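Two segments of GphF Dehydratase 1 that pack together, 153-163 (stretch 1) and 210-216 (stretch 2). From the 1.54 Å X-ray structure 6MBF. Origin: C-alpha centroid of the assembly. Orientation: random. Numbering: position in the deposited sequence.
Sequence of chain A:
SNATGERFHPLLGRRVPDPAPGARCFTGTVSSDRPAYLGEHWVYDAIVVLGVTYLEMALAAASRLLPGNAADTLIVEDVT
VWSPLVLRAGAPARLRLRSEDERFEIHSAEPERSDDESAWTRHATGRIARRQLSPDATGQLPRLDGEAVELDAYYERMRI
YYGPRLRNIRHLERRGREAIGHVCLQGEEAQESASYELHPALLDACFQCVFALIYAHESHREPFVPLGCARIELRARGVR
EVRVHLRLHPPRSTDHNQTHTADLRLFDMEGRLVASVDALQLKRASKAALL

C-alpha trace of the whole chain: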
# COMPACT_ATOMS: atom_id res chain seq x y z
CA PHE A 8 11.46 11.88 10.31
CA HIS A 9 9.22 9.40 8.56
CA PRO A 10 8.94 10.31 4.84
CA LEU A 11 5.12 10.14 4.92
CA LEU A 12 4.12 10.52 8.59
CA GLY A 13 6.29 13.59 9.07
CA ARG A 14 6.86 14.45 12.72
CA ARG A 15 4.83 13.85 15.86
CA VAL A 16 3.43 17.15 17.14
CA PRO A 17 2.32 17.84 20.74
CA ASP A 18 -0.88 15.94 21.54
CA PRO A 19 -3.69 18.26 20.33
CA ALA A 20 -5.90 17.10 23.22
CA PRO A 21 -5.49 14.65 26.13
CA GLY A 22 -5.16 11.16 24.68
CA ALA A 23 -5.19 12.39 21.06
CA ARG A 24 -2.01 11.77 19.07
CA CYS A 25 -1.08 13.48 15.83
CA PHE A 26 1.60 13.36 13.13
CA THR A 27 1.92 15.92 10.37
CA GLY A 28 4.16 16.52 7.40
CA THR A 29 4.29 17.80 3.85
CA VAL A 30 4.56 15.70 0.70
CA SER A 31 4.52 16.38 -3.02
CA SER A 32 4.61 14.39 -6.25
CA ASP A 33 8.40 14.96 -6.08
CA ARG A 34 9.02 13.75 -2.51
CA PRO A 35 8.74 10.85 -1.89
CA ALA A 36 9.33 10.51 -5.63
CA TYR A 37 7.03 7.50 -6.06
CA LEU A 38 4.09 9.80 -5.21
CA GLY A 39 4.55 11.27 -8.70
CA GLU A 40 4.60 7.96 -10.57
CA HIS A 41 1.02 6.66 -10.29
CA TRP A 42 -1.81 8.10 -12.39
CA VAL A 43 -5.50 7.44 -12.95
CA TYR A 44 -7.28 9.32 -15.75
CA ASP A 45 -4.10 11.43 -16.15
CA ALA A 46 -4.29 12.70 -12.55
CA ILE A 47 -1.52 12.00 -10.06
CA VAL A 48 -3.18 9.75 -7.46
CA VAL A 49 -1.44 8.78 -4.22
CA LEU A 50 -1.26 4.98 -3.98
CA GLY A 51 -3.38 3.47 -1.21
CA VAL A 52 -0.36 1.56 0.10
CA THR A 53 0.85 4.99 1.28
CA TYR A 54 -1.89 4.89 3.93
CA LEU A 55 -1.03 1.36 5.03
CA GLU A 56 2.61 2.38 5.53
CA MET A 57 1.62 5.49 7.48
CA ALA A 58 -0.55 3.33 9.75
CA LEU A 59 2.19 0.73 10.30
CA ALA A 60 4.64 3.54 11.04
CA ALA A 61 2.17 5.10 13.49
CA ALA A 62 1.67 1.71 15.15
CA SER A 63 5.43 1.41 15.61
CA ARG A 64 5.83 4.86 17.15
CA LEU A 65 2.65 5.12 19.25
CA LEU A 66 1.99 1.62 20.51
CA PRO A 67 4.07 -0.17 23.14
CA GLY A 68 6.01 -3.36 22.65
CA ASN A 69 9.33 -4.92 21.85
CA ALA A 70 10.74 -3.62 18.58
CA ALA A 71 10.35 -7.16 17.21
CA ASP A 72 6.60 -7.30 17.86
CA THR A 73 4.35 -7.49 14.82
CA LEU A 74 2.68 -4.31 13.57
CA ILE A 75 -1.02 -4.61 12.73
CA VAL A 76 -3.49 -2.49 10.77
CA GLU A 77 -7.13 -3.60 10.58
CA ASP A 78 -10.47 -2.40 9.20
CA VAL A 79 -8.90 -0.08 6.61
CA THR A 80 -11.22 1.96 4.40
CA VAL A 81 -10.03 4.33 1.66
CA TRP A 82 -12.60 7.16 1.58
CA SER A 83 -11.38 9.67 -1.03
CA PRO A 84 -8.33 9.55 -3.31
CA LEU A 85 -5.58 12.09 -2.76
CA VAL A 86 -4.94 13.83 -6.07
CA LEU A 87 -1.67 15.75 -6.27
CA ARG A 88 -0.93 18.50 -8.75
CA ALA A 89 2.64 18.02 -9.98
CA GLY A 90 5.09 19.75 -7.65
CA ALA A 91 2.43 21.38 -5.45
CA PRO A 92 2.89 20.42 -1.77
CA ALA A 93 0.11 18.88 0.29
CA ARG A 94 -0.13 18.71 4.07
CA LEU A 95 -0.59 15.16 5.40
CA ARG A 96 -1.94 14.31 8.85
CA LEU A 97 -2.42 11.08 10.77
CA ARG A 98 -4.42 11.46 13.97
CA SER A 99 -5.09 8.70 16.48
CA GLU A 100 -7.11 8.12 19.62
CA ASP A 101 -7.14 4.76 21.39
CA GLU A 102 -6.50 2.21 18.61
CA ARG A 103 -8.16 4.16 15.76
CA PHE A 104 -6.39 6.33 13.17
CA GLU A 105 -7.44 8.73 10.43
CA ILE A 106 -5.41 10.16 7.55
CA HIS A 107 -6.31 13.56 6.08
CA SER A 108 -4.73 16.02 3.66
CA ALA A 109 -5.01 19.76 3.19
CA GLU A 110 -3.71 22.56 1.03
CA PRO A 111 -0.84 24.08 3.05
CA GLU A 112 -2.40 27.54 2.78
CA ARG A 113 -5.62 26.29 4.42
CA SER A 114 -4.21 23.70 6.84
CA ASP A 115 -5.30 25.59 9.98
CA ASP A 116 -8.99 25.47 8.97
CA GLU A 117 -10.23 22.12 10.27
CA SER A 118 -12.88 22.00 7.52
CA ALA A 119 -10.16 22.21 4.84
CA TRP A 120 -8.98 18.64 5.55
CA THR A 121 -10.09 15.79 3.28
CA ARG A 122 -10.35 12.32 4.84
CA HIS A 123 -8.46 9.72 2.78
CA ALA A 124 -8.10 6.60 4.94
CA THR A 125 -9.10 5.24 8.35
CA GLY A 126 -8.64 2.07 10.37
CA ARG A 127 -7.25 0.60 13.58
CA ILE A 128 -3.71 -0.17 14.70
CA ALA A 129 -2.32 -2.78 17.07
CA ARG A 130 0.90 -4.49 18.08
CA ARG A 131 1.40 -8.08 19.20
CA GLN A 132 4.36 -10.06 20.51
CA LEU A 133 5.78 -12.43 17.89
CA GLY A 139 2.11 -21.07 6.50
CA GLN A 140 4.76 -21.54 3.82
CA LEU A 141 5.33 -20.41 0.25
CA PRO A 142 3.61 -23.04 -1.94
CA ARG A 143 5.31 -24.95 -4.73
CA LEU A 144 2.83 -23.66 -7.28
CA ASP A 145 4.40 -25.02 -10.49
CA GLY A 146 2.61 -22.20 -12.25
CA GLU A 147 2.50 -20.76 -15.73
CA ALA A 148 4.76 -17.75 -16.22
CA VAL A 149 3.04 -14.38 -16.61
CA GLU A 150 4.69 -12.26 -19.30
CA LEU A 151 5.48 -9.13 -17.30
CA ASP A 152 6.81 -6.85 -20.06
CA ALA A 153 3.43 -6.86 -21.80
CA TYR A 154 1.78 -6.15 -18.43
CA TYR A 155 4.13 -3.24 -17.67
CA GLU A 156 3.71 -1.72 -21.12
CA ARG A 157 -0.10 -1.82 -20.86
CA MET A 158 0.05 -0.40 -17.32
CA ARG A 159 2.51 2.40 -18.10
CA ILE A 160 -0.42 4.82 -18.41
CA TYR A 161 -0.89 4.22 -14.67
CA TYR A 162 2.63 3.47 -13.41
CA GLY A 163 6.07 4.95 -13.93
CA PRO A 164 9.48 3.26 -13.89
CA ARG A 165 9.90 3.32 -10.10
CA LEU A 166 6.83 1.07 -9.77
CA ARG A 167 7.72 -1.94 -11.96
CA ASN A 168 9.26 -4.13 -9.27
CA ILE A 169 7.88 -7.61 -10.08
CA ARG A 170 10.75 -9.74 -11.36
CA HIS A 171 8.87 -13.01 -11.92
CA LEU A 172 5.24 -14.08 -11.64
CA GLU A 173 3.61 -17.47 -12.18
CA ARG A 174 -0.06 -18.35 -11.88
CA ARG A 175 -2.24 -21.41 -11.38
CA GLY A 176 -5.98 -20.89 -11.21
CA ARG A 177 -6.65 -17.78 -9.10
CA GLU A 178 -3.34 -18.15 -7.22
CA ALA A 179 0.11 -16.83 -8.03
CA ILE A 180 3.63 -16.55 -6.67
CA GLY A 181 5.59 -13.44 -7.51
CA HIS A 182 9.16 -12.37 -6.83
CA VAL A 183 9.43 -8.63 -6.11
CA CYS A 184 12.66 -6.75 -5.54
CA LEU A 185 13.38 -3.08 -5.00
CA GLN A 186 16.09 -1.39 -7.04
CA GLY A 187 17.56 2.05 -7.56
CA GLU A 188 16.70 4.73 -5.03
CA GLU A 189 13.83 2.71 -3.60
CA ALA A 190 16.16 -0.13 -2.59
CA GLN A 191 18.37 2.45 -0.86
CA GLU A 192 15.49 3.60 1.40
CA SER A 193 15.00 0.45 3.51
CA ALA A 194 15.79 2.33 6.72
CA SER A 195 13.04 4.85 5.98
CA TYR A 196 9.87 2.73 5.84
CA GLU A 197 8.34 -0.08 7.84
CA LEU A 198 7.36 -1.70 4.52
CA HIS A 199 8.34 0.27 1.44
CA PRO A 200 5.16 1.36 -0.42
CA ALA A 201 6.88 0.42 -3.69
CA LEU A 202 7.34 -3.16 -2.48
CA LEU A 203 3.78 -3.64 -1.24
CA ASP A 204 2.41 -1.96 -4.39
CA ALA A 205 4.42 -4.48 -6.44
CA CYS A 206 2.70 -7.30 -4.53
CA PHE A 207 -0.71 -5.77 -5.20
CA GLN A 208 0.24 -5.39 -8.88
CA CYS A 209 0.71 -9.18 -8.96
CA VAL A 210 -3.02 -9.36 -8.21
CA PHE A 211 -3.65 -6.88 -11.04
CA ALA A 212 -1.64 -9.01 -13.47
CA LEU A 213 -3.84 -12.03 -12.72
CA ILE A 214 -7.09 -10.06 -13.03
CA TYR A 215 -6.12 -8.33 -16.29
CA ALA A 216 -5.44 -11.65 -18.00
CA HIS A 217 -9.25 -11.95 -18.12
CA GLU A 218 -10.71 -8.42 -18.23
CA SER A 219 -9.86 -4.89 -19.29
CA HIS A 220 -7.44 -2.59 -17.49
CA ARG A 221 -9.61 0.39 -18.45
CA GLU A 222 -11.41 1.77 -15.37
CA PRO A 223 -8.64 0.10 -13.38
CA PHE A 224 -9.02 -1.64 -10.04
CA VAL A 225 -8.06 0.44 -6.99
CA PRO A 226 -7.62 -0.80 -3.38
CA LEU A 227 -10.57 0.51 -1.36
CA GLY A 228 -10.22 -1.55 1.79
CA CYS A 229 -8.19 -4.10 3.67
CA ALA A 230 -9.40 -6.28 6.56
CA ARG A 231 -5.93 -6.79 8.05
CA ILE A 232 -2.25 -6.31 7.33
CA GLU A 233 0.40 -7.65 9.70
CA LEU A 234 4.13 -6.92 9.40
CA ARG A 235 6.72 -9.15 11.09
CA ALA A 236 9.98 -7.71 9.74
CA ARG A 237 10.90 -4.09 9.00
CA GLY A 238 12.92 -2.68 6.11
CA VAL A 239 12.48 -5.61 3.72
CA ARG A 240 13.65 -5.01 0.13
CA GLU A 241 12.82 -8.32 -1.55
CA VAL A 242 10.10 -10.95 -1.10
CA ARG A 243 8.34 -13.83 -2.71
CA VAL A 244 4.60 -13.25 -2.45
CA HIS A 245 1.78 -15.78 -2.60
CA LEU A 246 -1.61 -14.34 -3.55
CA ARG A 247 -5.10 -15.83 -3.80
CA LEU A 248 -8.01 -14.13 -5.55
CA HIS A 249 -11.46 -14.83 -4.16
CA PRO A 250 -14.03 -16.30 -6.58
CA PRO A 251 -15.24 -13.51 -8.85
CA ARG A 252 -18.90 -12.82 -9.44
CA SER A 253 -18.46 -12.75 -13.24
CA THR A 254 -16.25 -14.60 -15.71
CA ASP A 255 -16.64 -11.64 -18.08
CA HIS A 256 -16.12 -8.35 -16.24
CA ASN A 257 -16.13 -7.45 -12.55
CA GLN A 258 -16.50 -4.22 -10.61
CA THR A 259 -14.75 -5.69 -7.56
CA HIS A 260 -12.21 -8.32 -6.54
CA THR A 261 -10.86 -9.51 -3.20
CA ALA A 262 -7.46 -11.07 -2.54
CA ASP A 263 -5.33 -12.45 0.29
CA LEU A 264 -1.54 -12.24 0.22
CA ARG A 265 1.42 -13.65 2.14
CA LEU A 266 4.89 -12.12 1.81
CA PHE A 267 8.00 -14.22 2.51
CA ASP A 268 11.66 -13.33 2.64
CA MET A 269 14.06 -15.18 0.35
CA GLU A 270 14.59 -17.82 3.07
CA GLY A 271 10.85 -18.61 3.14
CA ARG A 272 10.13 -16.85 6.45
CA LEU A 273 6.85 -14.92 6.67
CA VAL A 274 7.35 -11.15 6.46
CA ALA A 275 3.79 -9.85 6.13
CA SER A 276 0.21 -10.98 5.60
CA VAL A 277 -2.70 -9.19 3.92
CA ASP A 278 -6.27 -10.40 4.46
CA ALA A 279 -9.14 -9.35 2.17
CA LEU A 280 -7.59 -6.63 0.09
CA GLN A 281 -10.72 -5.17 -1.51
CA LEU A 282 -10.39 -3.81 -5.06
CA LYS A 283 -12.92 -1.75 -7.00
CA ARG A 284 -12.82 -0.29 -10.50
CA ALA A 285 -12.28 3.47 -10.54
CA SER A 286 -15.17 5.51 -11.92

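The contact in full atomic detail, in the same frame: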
# COMPACT_ATOMS: atom_id res chain seq x y z
N ALA A 153 4.70 -7.26 -21.21
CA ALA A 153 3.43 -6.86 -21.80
C ALA A 153 2.52 -6.21 -20.75
O ALA A 153 1.81 -5.25 -21.05
CB ALA A 153 2.73 -8.06 -22.43
N TYR A 154 2.54 -6.75 -19.52
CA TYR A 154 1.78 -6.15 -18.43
C TYR A 154 2.26 -4.73 -18.14
O TYR A 154 1.46 -3.79 -18.09
CB TYR A 154 1.88 -7.03 -17.17
CG TYR A 154 1.38 -6.32 -15.92
CD1 TYR A 154 0.03 -6.26 -15.62
CD2 TYR A 154 2.27 -5.68 -15.06
CE1 TYR A 154 -0.43 -5.58 -14.49
CE2 TYR A 154 1.82 -5.01 -13.93
CZ TYR A 154 0.48 -4.96 -13.66
OH TYR A 154 0.04 -4.26 -12.54
N TYR A 155 3.58 -4.55 -17.98
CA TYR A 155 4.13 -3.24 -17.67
C TYR A 155 3.83 -2.23 -18.77
O TYR A 155 3.52 -1.06 -18.49
CB TYR A 155 5.63 -3.35 -17.46
CG TYR A 155 6.04 -3.97 -16.15
CD1 TYR A 155 7.14 -4.82 -16.09
CD2 TYR A 155 5.36 -3.69 -14.98
CE1 TYR A 155 7.53 -5.38 -14.89
CE2 TYR A 155 5.74 -4.24 -13.78
CZ TYR A 155 6.83 -5.09 -13.74
OH TYR A 155 7.24 -5.65 -12.56
N GLU A 156 3.93 -2.65 -20.02
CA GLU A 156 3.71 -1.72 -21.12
C GLU A 156 2.25 -1.29 -21.18
O GLU A 156 1.97 -0.10 -21.39
CB GLU A 156 4.20 -2.36 -22.42
CG GLU A 156 5.73 -2.35 -22.48
CD GLU A 156 6.29 -2.98 -23.74
OE1 GLU A 156 7.49 -3.34 -23.75
OE2 GLU A 156 5.53 -3.12 -24.72
N ARG A 157 1.31 -2.21 -20.94
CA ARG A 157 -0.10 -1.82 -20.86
C ARG A 157 -0.38 -0.92 -19.66
O ARG A 157 -1.23 -0.03 -19.74
CB ARG A 157 -0.99 -3.06 -20.79
CG ARG A 157 -0.97 -3.95 -22.02
CD ARG A 157 -1.46 -5.34 -21.66
NE ARG A 157 -2.75 -5.66 -22.27
CZ ARG A 157 -2.96 -6.72 -23.05
NH1 ARG A 157 -1.96 -7.56 -23.31
NH2 ARG A 157 -4.16 -6.95 -23.56
N MET A 158 0.30 -1.16 -18.54
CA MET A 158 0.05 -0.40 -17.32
C MET A 158 0.85 0.90 -17.24
O MET A 158 0.71 1.63 -16.26
CB MET A 158 0.35 -1.27 -16.09
CG MET A 158 -0.57 -2.49 -15.93
SD MET A 158 -2.29 -2.06 -15.58
CE MET A 158 -2.16 -1.52 -13.87
N ARG A 159 1.67 1.21 -18.24
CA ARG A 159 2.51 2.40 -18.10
C ARG A 159 1.72 3.69 -18.13
O ARG A 159 2.26 4.74 -17.74
CB ARG A 159 3.60 2.41 -19.17
CG ARG A 159 3.12 2.76 -20.56
CD ARG A 159 4.25 2.52 -21.56
NE ARG A 159 3.77 2.39 -22.93
CZ ARG A 159 3.82 3.35 -23.84
NH1 ARG A 159 4.34 4.54 -23.52
NH2 ARG A 159 3.36 3.14 -25.06
N ILE A 160 0.45 3.65 -18.54
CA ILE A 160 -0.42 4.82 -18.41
C ILE A 160 -0.79 5.07 -16.96
O ILE A 160 -1.25 6.18 -16.63
CB ILE A 160 -1.68 4.66 -19.28
CG1 ILE A 160 -2.45 3.38 -18.90
CG2 ILE A 160 -1.31 4.63 -20.75
CD1 ILE A 160 -3.81 3.29 -19.56
N TYR A 161 -0.62 4.07 -16.09
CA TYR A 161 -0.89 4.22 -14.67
C TYR A 161 0.36 4.25 -13.80
O TYR A 161 0.29 4.77 -12.68
CB TYR A 161 -1.76 3.06 -14.16
CG TYR A 161 -3.03 2.85 -14.94
CD1 TYR A 161 -3.87 3.92 -15.24
CD2 TYR A 161 -3.38 1.58 -15.39
CE1 TYR A 161 -5.05 3.71 -15.96
CE2 TYR A 161 -4.55 1.38 -16.11
CZ TYR A 161 -5.37 2.44 -16.39
OH TYR A 161 -6.53 2.21 -17.10
N TYR A 162 1.48 3.71 -14.27
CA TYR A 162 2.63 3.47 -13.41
C TYR A 162 3.90 3.88 -14.12
O TYR A 162 4.10 3.52 -15.29
CB TYR A 162 2.73 2.00 -13.03
CG TYR A 162 1.86 1.56 -11.88
CD1 TYR A 162 2.13 1.97 -10.58
CD2 TYR A 162 0.81 0.67 -12.09
CE1 TYR A 162 1.35 1.54 -9.51
CE2 TYR A 162 0.02 0.23 -11.03
CZ TYR A 162 0.30 0.66 -9.74
OH TYR A 162 -0.48 0.21 -8.69
N GLY A 163 4.77 4.59 -13.41
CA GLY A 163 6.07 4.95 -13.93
C GLY A 163 7.16 3.95 -13.58
O GLY A 163 6.91 2.92 -12.94
N VAL A 210 -1.58 -9.08 -8.13
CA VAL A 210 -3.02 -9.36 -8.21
C VAL A 210 -3.59 -8.76 -9.48
O VAL A 210 -4.38 -9.41 -10.18
CB VAL A 210 -3.76 -8.84 -6.96
CG1 VAL A 210 -5.24 -9.28 -7.01
CG2 VAL A 210 -3.10 -9.31 -5.68
N PHE A 211 -3.19 -7.53 -9.80
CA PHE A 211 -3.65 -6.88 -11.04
C PHE A 211 -3.31 -7.72 -12.26
O PHE A 211 -4.14 -7.88 -13.17
CB PHE A 211 -3.00 -5.50 -11.19
CG PHE A 211 -3.43 -4.48 -10.17
CD1 PHE A 211 -4.53 -4.67 -9.35
CD2 PHE A 211 -2.72 -3.29 -10.07
CE1 PHE A 211 -4.91 -3.69 -8.44
CE2 PHE A 211 -3.10 -2.31 -9.15
CZ PHE A 211 -4.19 -2.52 -8.35
N ALA A 212 -2.08 -8.25 -12.31
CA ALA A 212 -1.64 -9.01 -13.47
C ALA A 212 -2.49 -10.26 -13.67
O ALA A 212 -2.76 -10.66 -14.80
CB ALA A 212 -0.16 -9.39 -13.31
N LEU A 213 -2.94 -10.89 -12.57
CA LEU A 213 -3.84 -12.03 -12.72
C LEU A 213 -5.21 -11.60 -13.22
O LEU A 213 -5.75 -12.19 -14.16
CB LEU A 213 -3.95 -12.78 -11.39
CG LEU A 213 -3.13 -14.06 -11.36
CD1 LEU A 213 -1.64 -13.72 -11.41
CD2 LEU A 213 -3.47 -14.87 -10.12
N ILE A 214 -5.78 -10.55 -12.61
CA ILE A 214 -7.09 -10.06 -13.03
C ILE A 214 -7.08 -9.71 -14.52
O ILE A 214 -7.96 -10.14 -15.27
CB ILE A 214 -7.49 -8.84 -12.17
CG1 ILE A 214 -7.77 -9.26 -10.72
CG2 ILE A 214 -8.70 -8.15 -12.78
CD1 ILE A 214 -7.80 -8.09 -9.76
N TYR A 215 -6.09 -8.93 -14.96
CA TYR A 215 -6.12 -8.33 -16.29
C TYR A 215 -5.80 -9.34 -17.39
O TYR A 215 -5.90 -9.00 -18.57
CB TYR A 215 -5.17 -7.13 -16.35
CG TYR A 215 -5.65 -5.97 -15.51
CD1 TYR A 215 -4.76 -5.18 -14.80
CD2 TYR A 215 -7.01 -5.68 -15.41
CE1 TYR A 215 -5.21 -4.11 -14.02
CE2 TYR A 215 -7.46 -4.62 -14.64
CZ TYR A 215 -6.56 -3.84 -13.95
OH TYR A 215 -7.01 -2.80 -13.19
N ALA A 216 -5.45 -10.58 -17.02
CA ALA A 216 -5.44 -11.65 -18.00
C ALA A 216 -6.84 -11.94 -18.54
O ALA A 216 -6.97 -12.46 -19.65
CB ALA A 216 -4.84 -12.92 -17.39

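Side-chain packing holds these two stretches together. No hydrogen bond crosses between them, and the contact is small, burying 256 Å² over both sides. The helix of stretch 1 and the helix of stretch 2 run nearly at right angles, 94° between their directions, with axes 11.1 Å apart at closest approach. That gap is wide, and aromatic side chains are long enough to fill it.

Tyr154 contributes most, with 65 Å² covered. Its CA-to-CB bond points toward stretch 2, and chi1 is t (167°). With chi2 at 82°, the ring stands across the CA-CB-CG plane and turns one face to Ala212. Ala212 CB lies 4.2 Å from the centroid of the Tyr154 ring, 23° off the normal, a CH-pi contact. Tyr154 CE1 also comes within 3.8 Å of Ala212 CA. The small side chain of alanine lets the ring lie this close to the helix backbone; the CA atoms of Tyr154 and Ala212 are 6.7 Å apart. Farther out, Tyr154 OH reaches 3.5 Å from Phe211 CB. This is a packing contact, and the hydroxyl makes its hydrogen bond to a residue just outside the stretches, so its polarity is satisfied in a buried place.

Phe211 has chi1 m (-67°) and chi2 -14°. Its CA-to-CB bond also points toward the partner stretch. The ring receives two tyrosine hydroxyl oxygens near its plane, at the edge: Tyr154 OH and Tyr162 OH. Tyr162 OH is 3.7 Å from Phe211 CE2. Tyr162, chi1 m (-82°), extends from the loop after the helix to make this contact, and its hydroxyl is hydrogen-bonded elsewhere in the structure. A purely hydrocarbon ring suits Phe211, since its buried side chain has no polar group to satisfy.

Met158 lies one helical turn after Tyr154, and its amide N donates to Tyr154 O, with Met158 N 2.9 Å from Tyr154 O. Its three chi angles are all m (-65°, -67°, -73°). This folded shape lets the end of the side chain touch both Phe211 and Tyr215. Met158 CE is 4.2 Å from Phe211 CD2, while Met158 SD is 3.9 Å from Tyr215 CE1. The sulfur approaches the Tyr215 ring obliquely, with Met158 SD 4.8 Å from the ring centroid. An unbranched, flexible chain suits this bent path.

Tyr215 takes chi1 m (-68°), with its CA-to-CB bond toward stretch 1. Its ring meets that of Tyr154 edge to edge, with Tyr215 CD1 4.4 Å from Tyr154 CE1. The residue is partly exposed, and its hydroxyl is hydrogen-bonded elsewhere.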